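Local coordinates for dihydropteroate synthase (PDB 6UCZ), which catalyses the joining of 6-hydroxymethyl-7,8-dihydropterin pyrophosphate to p-aminobenzoate to form dihydropteroate, a step of folate biosynthesis, at residues Phe232-Gly237 against Gln268-Leu273; Ile154-His159 against Ile202-Gly207; Gly34-Thr39 against Ile70-Glu75; Glu110-Thr115 against Tyr131-Gly136. All coordinates share one frame; numbering follows the deposited sequence. Where two conformers were deposited one is given.

In the fold
Contacts 3, 4, 2 and 1 follow one another along the chain, and each pairs two neighbouring parallel strands, so that together they take in all eight strands of the sheet. The order across it, 202-205, 153-157, 131-134, 110-115, 69-73, 31-37, 272-275, 235-236, closes into a TIM barrel where backbone bonds join Leu204 of contact 2 to Pro233 and Cys235 of contact 1. Centres are about 9 Å apart for contacts 3 and 4, and about 10 Å for 4 and 2 and for 2 and 1; contacts 1 and 3, about 19 Å apart, lie on opposite sides of the chain's centre. Contacts 1, 2 and 4 converge from different chain regions on one pterin site.

Contact 1 of 4, residues Phe232-Gly237 against Gln268-Leu273; sequences FPVCVG and QQVDFL. With PMM (pterin-6-yl-methyl-monophosphate), chain C.
The ring of Phe272 meets segment 232-237 at its edge, where Val234 O and Pro233 CB lie near the ring plane; Pro233 CB is 4.3 Å from Phe272 CE1. Elsewhere the ring packs against the Tyr131 hydroxyl, and Ile203 touches the same side chain. The other flat group, the Asp271 carboxylate, receives Val234 N at OD1 (2.9 Å) from above its plane, 53° out of it, while Pro233 CB rests against Asp271 CG at 3.6 Å. Asp271 OD1 also forms a salt bridge with Lys228. Two parallel bridges, Cys235 with Phe272 and Val236 with Leu273, pair the strands, and helix 255-267 between them completes a beta-alpha-beta crossover of the TIM barrel. The ladder runs from Phe272 N to Val234 O (3.0 Å) and from Val236 N to Phe272 O (2.9 Å). With SG turned away from its own amide nitrogen (chi1 176°), Cys235 lies over Phe272 CB on the inner face. On the helix side, Val236 CG2 meets Val270 CG1 at 3.8 Å, the two side chains crossing nearly at right angles. Gly237 O approaches the pterin O4 to 3.3 Å and accepts from Lys241.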
# COMPACT_ATOMS: atom_id res chain seq x y z
N PHE A 232 -1.58 -14.79 -5.79
CA PHE A 232 -1.29 -14.03 -4.58
C PHE A 232 -2.34 -12.94 -4.37
O PHE A 232 -2.86 -12.38 -5.34
CB PHE A 232 0.09 -13.37 -4.68
CG PHE A 232 1.22 -14.35 -4.74
CD1 PHE A 232 1.61 -14.89 -5.94
CD2 PHE A 232 1.88 -14.73 -3.58
CE1 PHE A 232 2.65 -15.80 -6.00
CE2 PHE A 232 2.91 -15.64 -3.63
CZ PHE A 232 3.30 -16.18 -4.84
N PRO A 233 -2.65 -12.61 -3.12
CA PRO A 233 -3.47 -11.43 -2.86
C PRO A 233 -2.80 -10.18 -3.40
O PRO A 233 -1.57 -10.07 -3.45
CB PRO A 233 -3.57 -11.39 -1.33
CG PRO A 233 -3.19 -12.77 -0.87
CD PRO A 233 -2.21 -13.28 -1.88
N VAL A 234 -3.63 -9.23 -3.82
CA VAL A 234 -3.19 -8.00 -4.46
C VAL A 234 -3.64 -6.80 -3.64
O VAL A 234 -4.75 -6.78 -3.11
CB VAL A 234 -3.74 -7.93 -5.90
CG1 VAL A 234 -3.55 -6.54 -6.49
CG2 VAL A 234 -3.04 -8.98 -6.77
N CYS A 235 -2.75 -5.82 -3.51
CA CYS A 235 -3.06 -4.52 -2.94
C CYS A 235 -2.94 -3.46 -4.02
O CYS A 235 -1.99 -3.46 -4.82
CB CYS A 235 -2.10 -4.19 -1.78
SG CYS A 235 -2.31 -2.55 -1.06
N VAL A 236 -3.90 -2.53 -4.06
CA VAL A 236 -3.83 -1.43 -5.02
C VAL A 236 -3.93 -0.11 -4.26
O VAL A 236 -4.85 0.09 -3.46
CB VAL A 236 -4.93 -1.52 -6.09
CG1 VAL A 236 -4.95 -0.25 -6.95
CG2 VAL A 236 -4.71 -2.76 -6.94
N GLY A 237 -3.00 0.81 -4.55
CA GLY A 237 -3.02 2.14 -3.97
C GLY A 237 -3.26 3.22 -5.01
O GLY A 237 -2.32 3.84 -5.53
N GLN A 268 -13.19 -6.73 -9.16
CA GLN A 268 -12.12 -7.60 -9.62
C GLN A 268 -11.50 -8.43 -8.50
O GLN A 268 -10.46 -9.07 -8.72
CB GLN A 268 -11.02 -6.76 -10.29
CG GLN A 268 -11.53 -5.79 -11.34
CD GLN A 268 -12.27 -6.46 -12.47
OE1 GLN A 268 -11.81 -7.46 -13.03
NE2 GLN A 268 -13.44 -5.92 -12.80
N GLN A 269 -12.08 -8.40 -7.29
CA GLN A 269 -11.60 -9.16 -6.13
C GLN A 269 -10.20 -8.74 -5.69
O GLN A 269 -9.45 -9.56 -5.16
CB GLN A 269 -11.64 -10.67 -6.37
CG GLN A 269 -13.02 -11.21 -6.72
CD GLN A 269 -14.08 -10.79 -5.71
OE1 GLN A 269 -15.06 -10.13 -6.05
NE2 GLN A 269 -13.87 -11.16 -4.45
N VAL A 270 -9.85 -7.46 -5.87
CA VAL A 270 -8.61 -6.95 -5.32
C VAL A 270 -8.68 -7.06 -3.80
O VAL A 270 -9.69 -6.71 -3.18
CB VAL A 270 -8.35 -5.51 -5.78
CG1 VAL A 270 -7.15 -4.93 -5.02
CG2 VAL A 270 -8.10 -5.49 -7.29
N ASP A 271 -7.61 -7.59 -3.19
CA ASP A 271 -7.72 -8.00 -1.79
C ASP A 271 -7.56 -6.84 -0.83
O ASP A 271 -8.15 -6.86 0.26
CB ASP A 271 -6.70 -9.10 -1.50
CG ASP A 271 -6.79 -10.25 -2.48
OD1 ASP A 271 -6.42 -10.05 -3.66
OD2 ASP A 271 -7.23 -11.36 -2.08
N PHE A 272 -6.81 -5.81 -1.20
CA PHE A 272 -6.58 -4.66 -0.33
C PHE A 272 -6.66 -3.39 -1.15
O PHE A 272 -6.04 -3.30 -2.22
CB PHE A 272 -5.20 -4.74 0.35
CG PHE A 272 -5.01 -5.94 1.23
CD1 PHE A 272 -4.53 -7.14 0.72
CD2 PHE A 272 -5.30 -5.88 2.58
CE1 PHE A 272 -4.36 -8.24 1.54
CE2 PHE A 272 -5.12 -6.97 3.40
CZ PHE A 272 -4.66 -8.16 2.88
N LEU A 273 -7.36 -2.38 -0.63
CA LEU A 273 -7.38 -1.05 -1.23
C LEU A 273 -6.79 -0.06 -0.23
O LEU A 273 -7.30 0.06 0.88
CB LEU A 273 -8.79 -0.62 -1.63
CG LEU A 273 -9.49 -1.46 -2.68
CD1 LEU A 273 -10.89 -0.89 -2.97
CD2 LEU A 273 -8.63 -1.48 -3.96
N5 PMM C . 1.53 4.64 -2.43
C6 PMM C . 2.13 5.49 -1.59
C7 PMM C . 2.73 5.04 -0.42
N8 PMM C . 2.76 3.75 -0.05
N1 PMM C . 2.17 1.59 -0.49
C2 PMM C . 1.60 0.70 -1.29
N2 PMM C . 1.62 -0.60 -0.96
N3 PMM C . 0.98 1.03 -2.46
C4 PMM C . 0.89 2.31 -2.97
O4 PMM C . 0.34 2.52 -4.05
C4A PMM C . 1.52 3.34 -2.12
C8A PMM C . 2.15 2.91 -0.89
C9 PMM C . 2.17 6.93 -2.02
O10 PMM C . 0.85 7.49 -1.92
PA PMM C . 0.45 8.58 -0.79
O1P PMM C . -0.95 9.05 -1.19
O2P PMM C . 1.39 9.77 -0.94
O3P PMM C . 0.50 7.95 0.57

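Contact 2 of 4, residues Ile154-His159 against Ile202-Gly207; sequences IIIMHH and IILDPG. With PMM (pterin-6-yl-methyl-monophosphate), chain C.
Ile155 and Asp205 meet through Ile155 CG2 and Asp205 CB, 3.8 Å apart, on the barrel's inner face, and the carboxylate beyond that CB divides its two oxygens between ligand and backbone. OD2 accepts from two donors of the pterin, with Asp205 OD2 to PMM N3 at 2.7 Å; PMM N2 is the second. OD1 instead takes Gly207 N at 2.8 Å from the anti side, 27° out of the carboxylate plane, which closes an Asx turn. Grips on both oxygens should hold the carboxylate's rotation. The CB points inward, and a chi1 of -177° swings the carboxylate to the carbonyl side, toward the C-terminal end of the strand where PMM and Gly207 N lie. Met157 adds an apolar neighbour: its SD lies 3.5 Å from PMM N3, and its CG presses on Gly207 CA at 3.4 Å.

Along the strands the backbone groups alternate in regular parallel fashion. Ile203 N gives to Ile154 O, Ile156 N to Ile203 O, Asp205 N to Ile156 O and His158 N to Asp205 O, while Gly207 CA-H points at His158 O nearly in line (171°). The ring nitrogen ND1 of His158 is satisfied by Lys212, which also bonds to Gly207 O. On the outer face Ile156 and Leu204 lie side by side, Ile156 CD1 to Leu204 CD2 being 3.7 Å.

Helix 174-194 packs over that outer face, touching Ile156, Ile202 and Leu204. Strand 131-134 adjoins 153-157 on one flank, and strand 235-236 joins 202-205 on the other, where the barrel closes.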
# COMPACT_ATOMS: atom_id res chain seq x y z
N ILE A 154 3.32 -9.43 4.32
CA ILE A 154 4.13 -8.39 3.70
C ILE A 154 3.59 -8.02 2.33
O ILE A 154 3.31 -8.88 1.50
CB ILE A 154 5.62 -8.82 3.61
CG1 ILE A 154 6.42 -7.79 2.82
CG2 ILE A 154 5.76 -10.22 3.03
CD1 ILE A 154 7.90 -7.81 3.16
N ILE A 155 3.42 -6.72 2.10
CA ILE A 155 3.13 -6.17 0.78
C ILE A 155 4.45 -5.73 0.16
O ILE A 155 5.23 -5.01 0.79
CB ILE A 155 2.16 -4.98 0.86
CG1 ILE A 155 0.91 -5.36 1.66
CG2 ILE A 155 1.78 -4.49 -0.56
CD1 ILE A 155 0.12 -4.15 2.13
N ILE A 156 4.70 -6.16 -1.08
CA ILE A 156 5.82 -5.65 -1.88
C ILE A 156 5.24 -4.87 -3.05
O ILE A 156 4.37 -5.37 -3.77
CB ILE A 156 6.76 -6.78 -2.34
CG1 ILE A 156 5.97 -7.93 -2.98
CG2 ILE A 156 7.60 -7.29 -1.16
CD1 ILE A 156 6.87 -9.03 -3.58
N MET A 157 5.72 -3.64 -3.23
CA MET A 157 5.18 -2.70 -4.21
C MET A 157 6.18 -2.45 -5.34
O MET A 157 7.36 -2.19 -5.07
CB MET A 157 4.84 -1.37 -3.54
CG MET A 157 4.03 -0.44 -4.45
SD MET A 157 4.13 1.26 -3.90
CE MET A 157 5.81 1.68 -4.44
N HIS A 158 5.71 -2.48 -6.59
CA HIS A 158 6.59 -2.21 -7.72
C HIS A 158 6.91 -0.72 -7.83
O HIS A 158 6.04 0.13 -7.67
CB HIS A 158 5.95 -2.67 -9.03
CG HIS A 158 6.82 -2.43 -10.23
ND1 HIS A 158 6.89 -1.21 -10.86
CD2 HIS A 158 7.72 -3.23 -10.86
CE1 HIS A 158 7.77 -1.27 -11.85
NE2 HIS A 158 8.28 -2.49 -11.87
N HIS A 159 8.17 -0.41 -8.16
CA HIS A 159 8.59 0.95 -8.46
C HIS A 159 9.79 0.96 -9.39
O HIS A 159 10.45 -0.06 -9.61
CB HIS A 159 8.88 1.73 -7.17
CG HIS A 159 9.98 1.11 -6.35
ND1 HIS A 159 11.31 1.30 -6.63
CD2 HIS A 159 9.93 0.28 -5.28
CE1 HIS A 159 12.04 0.63 -5.76
NE2 HIS A 159 11.23 0.01 -4.92
N ILE A 202 2.42 -13.31 1.45
CA ILE A 202 2.97 -12.33 0.52
C ILE A 202 1.84 -11.69 -0.28
O ILE A 202 1.01 -12.39 -0.86
CB ILE A 202 4.00 -12.97 -0.43
CG1 ILE A 202 5.18 -13.54 0.37
CG2 ILE A 202 4.48 -11.93 -1.45
CD1 ILE A 202 6.10 -14.43 -0.44
N ILE A 203 1.85 -10.35 -0.35
CA ILE A 203 0.84 -9.57 -1.07
C ILE A 203 1.53 -8.71 -2.12
O ILE A 203 2.57 -8.10 -1.83
CB ILE A 203 0.03 -8.70 -0.08
CG1 ILE A 203 -0.60 -9.56 1.01
CG2 ILE A 203 -1.01 -7.89 -0.80
CD1 ILE A 203 -0.90 -8.80 2.31
N LEU A 204 0.96 -8.63 -3.32
CA LEU A 204 1.58 -7.95 -4.45
C LEU A 204 0.86 -6.65 -4.78
O LEU A 204 -0.37 -6.61 -4.84
CB LEU A 204 1.59 -8.84 -5.70
CG LEU A 204 2.23 -10.22 -5.54
CD1 LEU A 204 2.22 -11.00 -6.85
CD2 LEU A 204 3.65 -10.10 -4.98
N ASP A 205 1.63 -5.59 -5.03
CA ASP A 205 1.09 -4.26 -5.33
C ASP A 205 1.83 -3.70 -6.54
O ASP A 205 3.08 -3.63 -6.51
CB ASP A 205 1.22 -3.36 -4.10
CG ASP A 205 0.61 -1.98 -4.28
OD1 ASP A 205 0.60 -1.42 -5.41
OD2 ASP A 205 0.15 -1.43 -3.25
N PRO A 206 1.13 -3.30 -7.61
CA PRO A 206 1.82 -2.79 -8.81
C PRO A 206 2.39 -1.39 -8.68
O PRO A 206 3.04 -0.93 -9.62
CB PRO A 206 0.72 -2.82 -9.88
CG PRO A 206 -0.54 -2.58 -9.08
CD PRO A 206 -0.34 -3.35 -7.80
N GLY A 207 2.14 -0.69 -7.58
CA GLY A 207 2.69 0.65 -7.42
C GLY A 207 2.21 1.65 -8.45
O GLY A 207 3.01 2.23 -9.20
N5 PMM C . 1.53 4.64 -2.43
C6 PMM C . 2.13 5.49 -1.59
C7 PMM C . 2.73 5.04 -0.42
N8 PMM C . 2.76 3.75 -0.05
N1 PMM C . 2.17 1.59 -0.49
C2 PMM C . 1.60 0.70 -1.29
N2 PMM C . 1.62 -0.60 -0.96
N3 PMM C . 0.98 1.03 -2.46
C4 PMM C . 0.89 2.31 -2.97
O4 PMM C . 0.34 2.52 -4.05
C4A PMM C . 1.52 3.34 -2.12
C8A PMM C . 2.15 2.91 -0.89
C9 PMM C . 2.17 6.93 -2.02
O10 PMM C . 0.85 7.49 -1.92
PA PMM C . 0.45 8.58 -0.79
O1P PMM C . -0.95 9.05 -1.19
O2P PMM C . 1.39 9.77 -0.94
O3P PMM C . 0.50 7.95 0.57

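Contact 3 of 4, residues Gly34-Thr39 against Ile70-Glu75; sequences GILNVT and IDVGAE
Leu36 sits against Ile70 and Val72 on the outer face of the strand pair. Its chi1 of 179° makes the side chain stand out from the sheet, and the CD2 branch turns back over the groove between two methyls, touching both from the same side: Leu36 CD2 is 3.8 Å from Ile70 CG2 and 4.2 Å from Val72 CG2. Ile70 has two conformers, and the contact described is that of one.

The next bump is Val38. A chi1 of -61° puts CG1 beside the backbone N and leaves CG2 between N and the carbonyl carbon, where it fits the notch formed by Gly73 O and Ala74 CB; Val38 CG2 touches Ala74 CB at 3.6 Å. Val38 CG1 touches Val72 CG1. Beneath these side chains the parallel ladder is regular: Gly34 O accepts Asp71 N, Asp71 O accepts Leu36 N, Leu36 O accepts Gly73 N, and the bond from Val38 N to Gly73 O is the shortest at 2.7 Å. Asn37 OD1 closes an Asx turn, gripped by Thr39 OG1 at 2.6 Å and by Thr39 N from above the carbonyl plane. Thr39 is poorly ordered, and residues 40-50 were not modelled, consistent with a mobile loop.

On the inner face Asp71 forms a salt bridge with Arg274, and Ile35 comes within about 4 Å of the ligand. Helix 52-64 covers Leu36 and Val38, helix 86-93 packs on Val38, Val72 and Ala74, and helix 97-106 on Leu36 and Val72; strands 272-275 and 110-115 flank the pair within the barrel.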
# COMPACT_ATOMS: atom_id res chain seq x y z
N GLY A 34 -6.67 1.95 5.51
CA GLY A 34 -6.72 3.39 5.70
C GLY A 34 -5.33 3.98 5.84
O GLY A 34 -4.50 3.48 6.61
N ILE A 35 -5.08 5.07 5.12
CA ILE A 35 -3.77 5.70 5.09
C ILE A 35 -3.65 6.64 6.28
O ILE A 35 -4.49 7.53 6.48
CB ILE A 35 -3.56 6.45 3.76
CG1 ILE A 35 -3.54 5.48 2.59
CG2 ILE A 35 -2.28 7.31 3.81
CD1 ILE A 35 -3.67 6.18 1.22
N LEU A 36 -2.57 6.48 7.04
CA LEU A 36 -2.26 7.31 8.19
C LEU A 36 -0.84 7.82 7.98
O LEU A 36 0.14 7.12 8.24
CB LEU A 36 -2.41 6.53 9.50
CG LEU A 36 -2.08 7.32 10.76
CD1 LEU A 36 -2.70 8.70 10.73
CD2 LEU A 36 -2.55 6.56 11.97
N ASN A 37 -0.73 9.05 7.49
CA ASN A 37 0.55 9.67 7.22
C ASN A 37 0.96 10.47 8.45
O ASN A 37 0.17 11.27 8.96
CB ASN A 37 0.43 10.57 5.98
CG ASN A 37 1.73 11.28 5.64
OD1 ASN A 37 2.19 12.15 6.38
ND2 ASN A 37 2.30 10.95 4.48
N VAL A 38 2.16 10.20 8.97
CA VAL A 38 2.65 10.95 10.12
C VAL A 38 3.84 11.82 9.76
O VAL A 38 4.55 12.29 10.65
CB VAL A 38 2.98 10.02 11.31
CG1 VAL A 38 1.73 9.27 11.77
CG2 VAL A 38 4.09 9.06 10.96
N THR A 39 4.08 12.06 8.47
CA THR A 39 5.09 13.02 8.02
C THR A 39 4.68 14.44 8.44
O THR A 39 5.53 15.29 8.70
CB THR A 39 5.30 12.97 6.48
OG1 THR A 39 4.24 13.67 5.81
CG2 THR A 39 5.35 11.53 5.98
N ILE A 70 -4.97 -0.12 9.38
CA ILE A 70 -4.42 1.24 9.40
C ILE A 70 -2.97 1.15 8.93
O ILE A 70 -2.14 0.50 9.57
CB ILE A 70 -4.49 1.88 10.79
CG1 ILE A 70 -5.89 1.76 11.39
CG2 ILE A 70 -4.05 3.34 10.71
CD1 ILE A 70 -6.94 2.55 10.66
N ASP A 71 -2.67 1.82 7.82
CA ASP A 71 -1.33 1.84 7.24
C ASP A 71 -0.61 3.10 7.70
O ASP A 71 -0.95 4.21 7.26
CB ASP A 71 -1.41 1.77 5.71
CG ASP A 71 -0.05 1.67 5.05
OD1 ASP A 71 0.74 0.80 5.46
OD2 ASP A 71 0.22 2.45 4.10
N VAL A 72 0.38 2.93 8.57
CA VAL A 72 1.08 4.05 9.19
C VAL A 72 2.40 4.28 8.46
O VAL A 72 3.24 3.38 8.37
CB VAL A 72 1.34 3.79 10.68
CG1 VAL A 72 1.88 5.06 11.35
CG2 VAL A 72 0.07 3.27 11.38
N GLY A 73 2.60 5.51 7.98
CA GLY A 73 3.81 5.84 7.26
C GLY A 73 4.39 7.17 7.66
O GLY A 73 3.66 8.12 7.98
N ALA A 74 5.72 7.26 7.67
CA ALA A 74 6.40 8.46 8.11
C ALA A 74 7.33 9.05 7.07
O ALA A 74 7.95 10.09 7.34
CB ALA A 74 7.21 8.17 9.39
N GLU A 75 7.46 8.44 5.89
CA GLU A 75 8.33 8.97 4.85
C GLU A 75 7.47 9.33 3.65
O GLU A 75 6.98 8.45 2.95
CB GLU A 75 9.42 7.97 4.45
CG GLU A 75 10.54 8.60 3.60
CD GLU A 75 11.72 7.68 3.36
OE1 GLU A 75 11.61 6.46 3.60
OE2 GLU A 75 12.78 8.18 2.90

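Contact 4 of 4, residues Glu110-Thr115 against Tyr131-Gly136; sequences EVSIDT and YINDQG. With PMM (pterin-6-yl-methyl-monophosphate), chain C.
Tyr131 reaches across to Glu110 with its hydroxyl, giving a bond from Tyr131 OH to Glu110 OE1 of 2.6 Å that meets the carboxylate from above its plane. Glu110, at the partly exposed end, pairs its other oxygen with Lys153. In the tightly packed middle, Ser112 OG, hydrogen-bonded to Asp71, lies 3.2 Å from Asn133 CB, and Ile113 CG2 presses on Tyr131 O. Three firm backbone bonds link the strands there, among them Asn133 N to Ile113 O at 2.8 Å. At Thr115 the ladder slackens: Thr115 N to Asn133 O stretches to 3.2 Å, and Gln135 N to Thr115 O is weak. Asp114 OD1 receives Gln135 NE2 on its syn side at 2.8 Å, the amide lying 67° from the carboxylate plane, while Asp114 OD2 binds Arg274 and comes within 2.9 Å of PMM N8. Both ends of the Asn133 amide meet the ligand: OD1 accepts from PMM N2 (2.8 Å), and ND2 gives to PMM N1 and to Asp71 OD2, which fixes the flip. This beta-alpha-beta unit, with helix 118-127 between its strands, contributes Asp114, Asn133 and Gln135 to the pterin pocket at the C-terminal ends of the TIM-barrel strands.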
# COMPACT_ATOMS: atom_id res chain seq x y z
N GLU A 110 -6.36 -4.20 12.01
CA GLU A 110 -4.93 -4.49 11.91
C GLU A 110 -4.14 -3.21 11.65
O GLU A 110 -4.68 -2.17 11.30
CB GLU A 110 -4.66 -5.51 10.81
CG GLU A 110 -5.32 -6.86 11.09
CD GLU A 110 -5.15 -7.83 9.95
OE1 GLU A 110 -5.75 -7.59 8.87
OE2 GLU A 110 -4.40 -8.81 10.12
N VAL A 111 -2.82 -3.31 11.82
CA VAL A 111 -1.91 -2.19 11.61
C VAL A 111 -0.82 -2.63 10.64
O VAL A 111 -0.26 -3.73 10.76
CB VAL A 111 -1.29 -1.70 12.94
CG1 VAL A 111 -0.36 -0.49 12.70
CG2 VAL A 111 -2.39 -1.36 13.95
N SER A 112 -0.51 -1.75 9.69
CA SER A 112 0.52 -1.96 8.67
C SER A 112 1.59 -0.88 8.83
O SER A 112 1.27 0.27 9.14
CB SER A 112 -0.10 -1.88 7.25
OG SER A 112 0.88 -2.03 6.26
N ILE A 113 2.85 -1.25 8.64
CA ILE A 113 3.94 -0.27 8.67
C ILE A 113 4.39 -0.01 7.25
O ILE A 113 4.87 -0.92 6.56
CB ILE A 113 5.10 -0.71 9.59
CG1 ILE A 113 6.25 0.31 9.54
CG2 ILE A 113 5.63 -2.11 9.24
CD1 ILE A 113 5.87 1.69 10.00
N ASP A 114 4.21 1.22 6.78
CA ASP A 114 4.58 1.60 5.42
C ASP A 114 6.00 2.12 5.49
O ASP A 114 6.24 3.25 5.92
CB ASP A 114 3.61 2.64 4.85
CG ASP A 114 3.90 3.00 3.41
OD1 ASP A 114 4.97 2.65 2.86
OD2 ASP A 114 3.01 3.64 2.80
N THR A 115 6.96 1.28 5.10
CA THR A 115 8.36 1.66 5.18
C THR A 115 9.14 0.91 4.11
O THR A 115 8.74 -0.18 3.68
CB THR A 115 8.96 1.37 6.56
OG1 THR A 115 10.33 1.77 6.60
CG2 THR A 115 8.88 -0.12 6.88
N TYR A 131 1.25 -6.09 9.45
CA TYR A 131 1.75 -6.11 8.08
C TYR A 131 3.00 -5.26 7.97
O TYR A 131 3.09 -4.20 8.60
CB TYR A 131 0.74 -5.53 7.05
CG TYR A 131 -0.63 -6.17 6.97
CD1 TYR A 131 -1.61 -5.89 7.91
CD2 TYR A 131 -0.95 -6.99 5.91
CE1 TYR A 131 -2.88 -6.46 7.82
CE2 TYR A 131 -2.20 -7.56 5.80
CZ TYR A 131 -3.16 -7.29 6.75
OH TYR A 131 -4.39 -7.88 6.62
N ILE A 132 3.94 -5.71 7.15
CA ILE A 132 4.92 -4.82 6.54
C ILE A 132 4.38 -4.39 5.19
O ILE A 132 4.14 -5.23 4.31
CB ILE A 132 6.29 -5.48 6.37
CG1 ILE A 132 6.81 -6.11 7.67
CG2 ILE A 132 7.30 -4.45 5.83
CD1 ILE A 132 8.06 -6.92 7.45
N ASN A 133 4.18 -3.10 5.01
CA ASN A 133 3.85 -2.57 3.68
C ASN A 133 5.18 -2.10 3.10
O ASN A 133 5.57 -0.94 3.22
CB ASN A 133 2.81 -1.46 3.77
CG ASN A 133 2.57 -0.79 2.44
OD1 ASN A 133 2.95 -1.32 1.38
ND2 ASN A 133 1.98 0.39 2.48
N ASP A 134 5.91 -3.04 2.47
CA ASP A 134 7.27 -2.76 2.00
C ASP A 134 7.16 -2.02 0.68
O ASP A 134 7.26 -2.61 -0.40
CB ASP A 134 8.08 -4.04 1.84
CG ASP A 134 9.49 -3.78 1.30
OD1 ASP A 134 9.94 -2.61 1.29
OD2 ASP A 134 10.15 -4.75 0.88
N GLN A 135 7.04 -0.69 0.79
CA GLN A 135 6.94 0.14 -0.40
C GLN A 135 8.22 0.11 -1.23
O GLN A 135 8.19 0.45 -2.42
CB GLN A 135 6.64 1.57 0.05
CG GLN A 135 6.38 2.56 -1.04
CD GLN A 135 6.41 3.98 -0.54
OE1 GLN A 135 6.70 4.91 -1.31
NE2 GLN A 135 6.13 4.18 0.76
N GLY A 136 9.33 -0.36 -0.65
CA GLY A 136 10.55 -0.51 -1.42
C GLY A 136 10.66 -1.81 -2.16
O GLY A 136 11.56 -1.95 -3.00
N5 PMM C . 1.53 4.64 -2.43
C6 PMM C . 2.13 5.49 -1.59
C7 PMM C . 2.73 5.04 -0.42
N8 PMM C . 2.76 3.75 -0.05
N1 PMM C . 2.17 1.59 -0.49
C2 PMM C . 1.60 0.70 -1.29
N2 PMM C . 1.62 -0.60 -0.96
N3 PMM C . 0.98 1.03 -2.46
C4 PMM C . 0.89 2.31 -2.97
O4 PMM C . 0.34 2.52 -4.05
C4A PMM C . 1.52 3.34 -2.12
C8A PMM C . 2.15 2.91 -0.89
C9 PMM C . 2.17 6.93 -2.02
O10 PMM C . 0.85 7.49 -1.92
PA PMM C . 0.45 8.58 -0.79
O1P PMM C . -0.95 9.05 -1.19
O2P PMM C . 1.39 9.77 -0.94
O3P PMM C . 0.50 7.95 0.57